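Side-chain contacts in PA1221 (Pseudomonas aeruginosa, PDB 4DG8), which belongs to the ANL superfamily, joining an AMP-binding enzyme region to a phosphopantetheine attachment site, with adenosine monophosphate bound in the model: residues P242-L245 with R246-G250; P291-R294 with R295-R299. One frame throughout, in Å; residues are numbered along the deposited sequence.

Contact 1: residues P242-L245 with R246-G250; sequences PGVL and RQLIG
Leu-245 and Ile-249, one helical turn apart, meet through their branches: Leu-245 CG lies 3.9 Å from Ile-249 CD1, and the two side chains run at a slant to each other. Leu-245 CG is anti to its own backbone N (chi1 -178°), which sets it beside the carbonyl carbon, where it and CD1 can meet Ile-249 CD1. Ile-249 answers by bringing CG1 up to the oxygen end of the Leu-245 carbonyl, 3.4 Å from its O. A second i to i+4 pair sits alongside, where Val-244 CG1 comes within 3.7 Å of Leu-248 CD1 with both side chains pointing the same way. The backbone hydrogen bonds of the same turn run from Arg-246 N to Pro-242 O, Gln-247 N to Gly-243 O, Leu-248 N to Val-244 O and Ile-249 N to Leu-245 O. The exposed Arg-246 runs its extended chain past Pro-242 O, with CG 3.3 Å from that oxygen, and NE makes a salt bridge to Asp-271. Leu-245 and Leu-248 rest on Leu-208 of strand 206-209, while Pro-242 and Leu-245 touch Leu-267 of helix 261-270. Asp-241, just before the helix, accepts a hydrogen bond from Val-244 N through its side-chain OD1. This is an amphipathic alpha-helix opening with proline in its first turn, packed against the outermost strand 206-209 of its sheet and helix 261-270 in the AMP-binding region.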
loop_
_atom_site.group_PDB
_atom_site.type_symbol
_atom_site.label_atom_id
_atom_site.label_comp_id
_atom_site.label_asym_id
_atom_site.label_seq_id
_atom_site.Cartn_x
_atom_site.Cartn_y
_atom_site.Cartn_z
ATOM N N PRO A 242 -8.067 -18.963 4.986
ATOM C CA PRO A 242 -9.190 -19.015 5.939
ATOM C C PRO A 242 -8.788 -19.497 7.321
ATOM O O PRO A 242 -9.270 -18.957 8.313
ATOM C CB PRO A 242 -10.139 -20.030 5.309
ATOM C CG PRO A 242 -9.858 -19.937 3.823
ATOM C CD PRO A 242 -8.358 -19.682 3.736
ATOM N N GLY A 243 -7.933 -20.512 7.382
ATOM C CA GLY A 243 -7.501 -21.062 8.651
ATOM C C GLY A 243 -6.699 -20.055 9.454
ATOM O O GLY A 243 -6.992 -19.808 10.629
ATOM N N VAL A 244 -5.691 -19.463 8.819
ATOM C CA VAL A 244 -4.852 -18.461 9.482
ATOM C C VAL A 244 -5.679 -17.248 9.944
ATOM O O VAL A 244 -5.493 -16.757 11.053
ATOM C CB VAL A 244 -3.655 -18.008 8.593
ATOM C CG1 VAL A 244 -2.925 -16.829 9.215
ATOM C CG2 VAL A 244 -2.681 -19.175 8.343
ATOM N N LEU A 245 -6.597 -16.776 9.106
ATOM C CA LEU A 245 -7.469 -15.665 9.506
ATOM C C LEU A 245 -8.323 -16.053 10.714
ATOM O O LEU A 245 -8.433 -15.291 11.691
ATOM C CB LEU A 245 -8.380 -15.213 8.352
ATOM C CG LEU A 245 -9.273 -14.017 8.708
ATOM C CD1 LEU A 245 -8.431 -12.861 9.277
ATOM C CD2 LEU A 245 -10.152 -13.545 7.506
ATOM N N ARG A 246 -8.935 -17.233 10.629
ATOM C CA ARG A 246 -9.741 -17.764 11.725
ATOM C C ARG A 246 -8.947 -17.808 13.033
ATOM O O ARG A 246 -9.478 -17.510 14.102
ATOM C CB ARG A 246 -10.257 -19.164 11.391
ATOM C CG ARG A 246 -11.571 -19.206 10.612
ATOM C CD ARG A 246 -11.960 -20.676 10.355
ATOM N NE ARG A 246 -13.119 -20.820 9.479
ATOM C CZ ARG A 246 -14.379 -20.891 9.898
ATOM N NH1 ARG A 246 -14.656 -20.825 11.190
ATOM N NH2 ARG A 246 -15.371 -21.021 9.023
ATOM N N GLN A 247 -7.669 -18.173 12.946
ATOM C CA GLN A 247 -6.816 -18.242 14.133
ATOM C C GLN A 247 -6.538 -16.857 14.676
ATOM O O GLN A 247 -6.583 -16.619 15.884
ATOM C CB GLN A 247 -5.476 -18.859 13.786
ATOM C CG GLN A 247 -5.270 -20.231 14.354
ATOM C CD GLN A 247 -3.876 -20.738 14.068
ATOM O OE1 GLN A 247 -3.494 -20.902 12.907
ATOM N NE2 GLN A 247 -3.093 -20.946 15.119
ATOM N N LEU A 248 -6.229 -15.951 13.764
ATOM C CA LEU A 248 -5.862 -14.596 14.141
ATOM C C LEU A 248 -7.033 -13.861 14.800
ATOM O O LEU A 248 -6.830 -13.072 15.716
ATOM C CB LEU A 248 -5.318 -13.832 12.930
ATOM C CG LEU A 248 -3.931 -14.318 12.473
ATOM C CD1 LEU A 248 -3.516 -13.750 11.113
ATOM C CD2 LEU A 248 -2.886 -14.036 13.563
ATOM N N ILE A 249 -8.252 -14.123 14.332
ATOM C CA ILE A 249 -9.436 -13.570 14.981
ATOM C C ILE A 249 -9.725 -14.287 16.308
ATOM O O ILE A 249 -9.851 -13.661 17.352
ATOM C CB ILE A 249 -10.672 -13.667 14.067
ATOM C CG1 ILE A 249 -10.483 -12.788 12.827
ATOM C CG2 ILE A 249 -11.943 -13.322 14.849
ATOM C CD1 ILE A 249 -11.498 -13.044 11.719
ATOM N N GLY A 250 -9.792 -15.611 16.260
ATOM C CA GLY A 250 -10.202 -16.394 17.413
ATOM C C GLY A 250 -9.172 -16.467 18.529
ATOM O O GLY A 250 -9.519 -16.358 19.705
#

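Contact 2: residues P291-R294 with R295-R299; sequences PHVR and RALLR
Helix 290-299 is the crossover helix of a beta-alpha-beta unit between strands 280-284 and 304-309, and part of its apolar face is built by Val-293 and Leu-297. They lie side by side, pointing the same way, with Val-293 CG1 4.0 Å from Leu-297 CD1. Val-293 has CG1 anti to the backbone N (chi1 171°), which places that methyl beside the carbonyl carbon, where it meets Leu-297. Both also touch Leu-305, so this pair packs the helix on strand 304-309 of the parallel part of the sheet. Ala-296 meets helix 261-270 instead, touching Phe-264 and Val-268, and its small CB stands 3.5 Å from His-292 O. Leu-298 sets CG 3.1 Å from Arg-294 O, at the oxygen end of the carbonyl, while Leu-298 N donates a hydrogen bond to Arg-294 O at 2.9 Å. The Arg-294 chain bends at its third torsion (78°), and NH1 reaches Leu-328 O and the carboxylate of Glu-329. Arg-295 extends in a different direction, its NH1 hydrogen-bonded to Asp-269 O, and His-292 ND1 is hydrogen-bonded to Ser-289 OG, just before the helix.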
loop_
_atom_site.group_PDB
_atom_site.type_symbol
_atom_site.label_atom_id
_atom_site.label_comp_id
_atom_site.label_asym_id
_atom_site.label_seq_id
_atom_site.Cartn_x
_atom_site.Cartn_y
_atom_site.Cartn_z
ATOM N N PRO A 291 -20.700 -9.777 -6.802
ATOM C CA PRO A 291 -21.186 -11.087 -6.334
ATOM C C PRO A 291 -20.501 -11.585 -5.049
ATOM O O PRO A 291 -21.157 -12.229 -4.226
ATOM C CB PRO A 291 -20.873 -12.013 -7.512
ATOM C CG PRO A 291 -20.948 -11.097 -8.718
ATOM C CD PRO A 291 -20.347 -9.789 -8.237
ATOM N N HIS A 292 -19.211 -11.299 -4.881
ATOM C CA HIS A 292 -18.496 -11.712 -3.670
ATOM C C HIS A 292 -18.885 -10.834 -2.454
ATOM O O HIS A 292 -19.023 -11.337 -1.342
ATOM C CB HIS A 292 -16.972 -11.692 -3.901
ATOM C CG HIS A 292 -16.487 -12.768 -4.824
ATOM N ND1 HIS A 292 -16.475 -12.631 -6.199
ATOM C CD2 HIS A 292 -16.006 -14.008 -4.568
ATOM C CE1 HIS A 292 -16.010 -13.740 -6.745
ATOM N NE2 HIS A 292 -15.721 -14.592 -5.777
ATOM N N VAL A 293 -19.074 -9.531 -2.674
ATOM C CA VAL A 293 -19.525 -8.637 -1.606
ATOM C C VAL A 293 -20.908 -9.064 -1.131
ATOM O O VAL A 293 -21.179 -9.066 0.073
ATOM C CB VAL A 293 -19.548 -7.144 -2.042
ATOM C CG1 VAL A 293 -20.244 -6.273 -0.984
ATOM C CG2 VAL A 293 -18.141 -6.647 -2.309
ATOM N N ARG A 294 -21.768 -9.427 -2.081
ATOM C CA ARG A 294 -23.094 -9.967 -1.806
ATOM C C ARG A 294 -22.967 -11.232 -0.958
ATOM O O ARG A 294 -23.635 -11.374 0.073
ATOM C CB ARG A 294 -23.845 -10.308 -3.115
ATOM C CG ARG A 294 -24.696 -9.171 -3.708
ATOM C CD ARG A 294 -25.423 -9.597 -5.007
ATOM N NE ARG A 294 -26.612 -10.420 -4.756
ATOM C CZ ARG A 294 -27.833 -9.921 -4.576
ATOM N NH1 ARG A 294 -28.012 -8.606 -4.622
ATOM N NH2 ARG A 294 -28.872 -10.718 -4.345
ATOM N N ARG A 295 -22.121 -12.167 -1.388
ATOM C CA ARG A 295 -22.012 -13.412 -0.625
ATOM C C ARG A 295 -21.546 -13.139 0.833
ATOM O O ARG A 295 -22.098 -13.690 1.817
ATOM C CB ARG A 295 -21.094 -14.401 -1.346
ATOM C CG ARG A 295 -21.194 -15.805 -0.796
ATOM C CD ARG A 295 -20.318 -16.820 -1.543
ATOM N NE ARG A 295 -20.432 -18.122 -0.890
ATOM C CZ ARG A 295 -19.515 -19.076 -0.956
ATOM N NH1 ARG A 295 -18.423 -18.896 -1.681
ATOM N NH2 ARG A 295 -19.697 -20.214 -0.309
ATOM N N ALA A 296 -20.558 -12.253 0.963
ATOM C CA ALA A 296 -20.040 -11.894 2.278
ATOM C C ALA A 296 -21.116 -11.250 3.158
ATOM O O ALA A 296 -21.391 -11.738 4.259
ATOM C CB ALA A 296 -18.788 -10.990 2.178
ATOM N N LEU A 297 -21.739 -10.177 2.673
ATOM C CA LEU A 297 -22.683 -9.427 3.505
ATOM C C LEU A 297 -23.957 -10.200 3.830
ATOM O O LEU A 297 -24.525 -10.054 4.928
ATOM C CB LEU A 297 -22.991 -8.054 2.908
ATOM C CG LEU A 297 -21.763 -7.144 2.958
ATOM C CD1 LEU A 297 -22.111 -5.752 2.473
ATOM C CD2 LEU A 297 -21.199 -7.103 4.372
ATOM N N LEU A 298 -24.397 -11.034 2.888
ATOM C CA LEU A 298 -25.549 -11.898 3.138
ATOM C C LEU A 298 -25.217 -12.935 4.205
ATOM O O LEU A 298 -26.105 -13.367 4.933
ATOM C CB LEU A 298 -26.042 -12.568 1.851
ATOM C CG LEU A 298 -26.665 -11.581 0.853
ATOM C CD1 LEU A 298 -27.026 -12.244 -0.477
ATOM C CD2 LEU A 298 -27.893 -10.911 1.484
ATOM N N ARG A 299 -23.949 -13.338 4.309
ATOM C CA ARG A 299 -23.561 -14.222 5.424
ATOM C C ARG A 299 -23.324 -13.482 6.774
ATOM O O ARG A 299 -23.578 -14.023 7.848
ATOM C CB ARG A 299 -22.335 -15.058 5.032
ATOM C CG ARG A 299 -21.985 -16.169 5.996
ATOM C CD ARG A 299 -23.140 -17.151 6.165
ATOM N NE ARG A 299 -22.845 -18.136 7.200
ATOM C CZ ARG A 299 -23.754 -18.898 7.800
ATOM N NH1 ARG A 299 -25.042 -18.789 7.479
ATOM N NH2 ARG A 299 -23.366 -19.773 8.725
#

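Contacts 1 and 2 come one after the other along the chain, each within a single helix, and their centres are 19 Å apart. They do not touch; about 8 Å separates their nearest atoms. Both pack on helix 261-270: Leu-267 meets contact 1, whereas Phe-264 and Val-268 meet contact 2. The loop just after that helix serves both as well, since Asp-271 pairs with Arg-246 and Asp-273 with Arg-299, and Arg-246 also touches Asp-273. In contact 2 the Val-293 side chain is about 10 Å from the bound adenosine monophosphate.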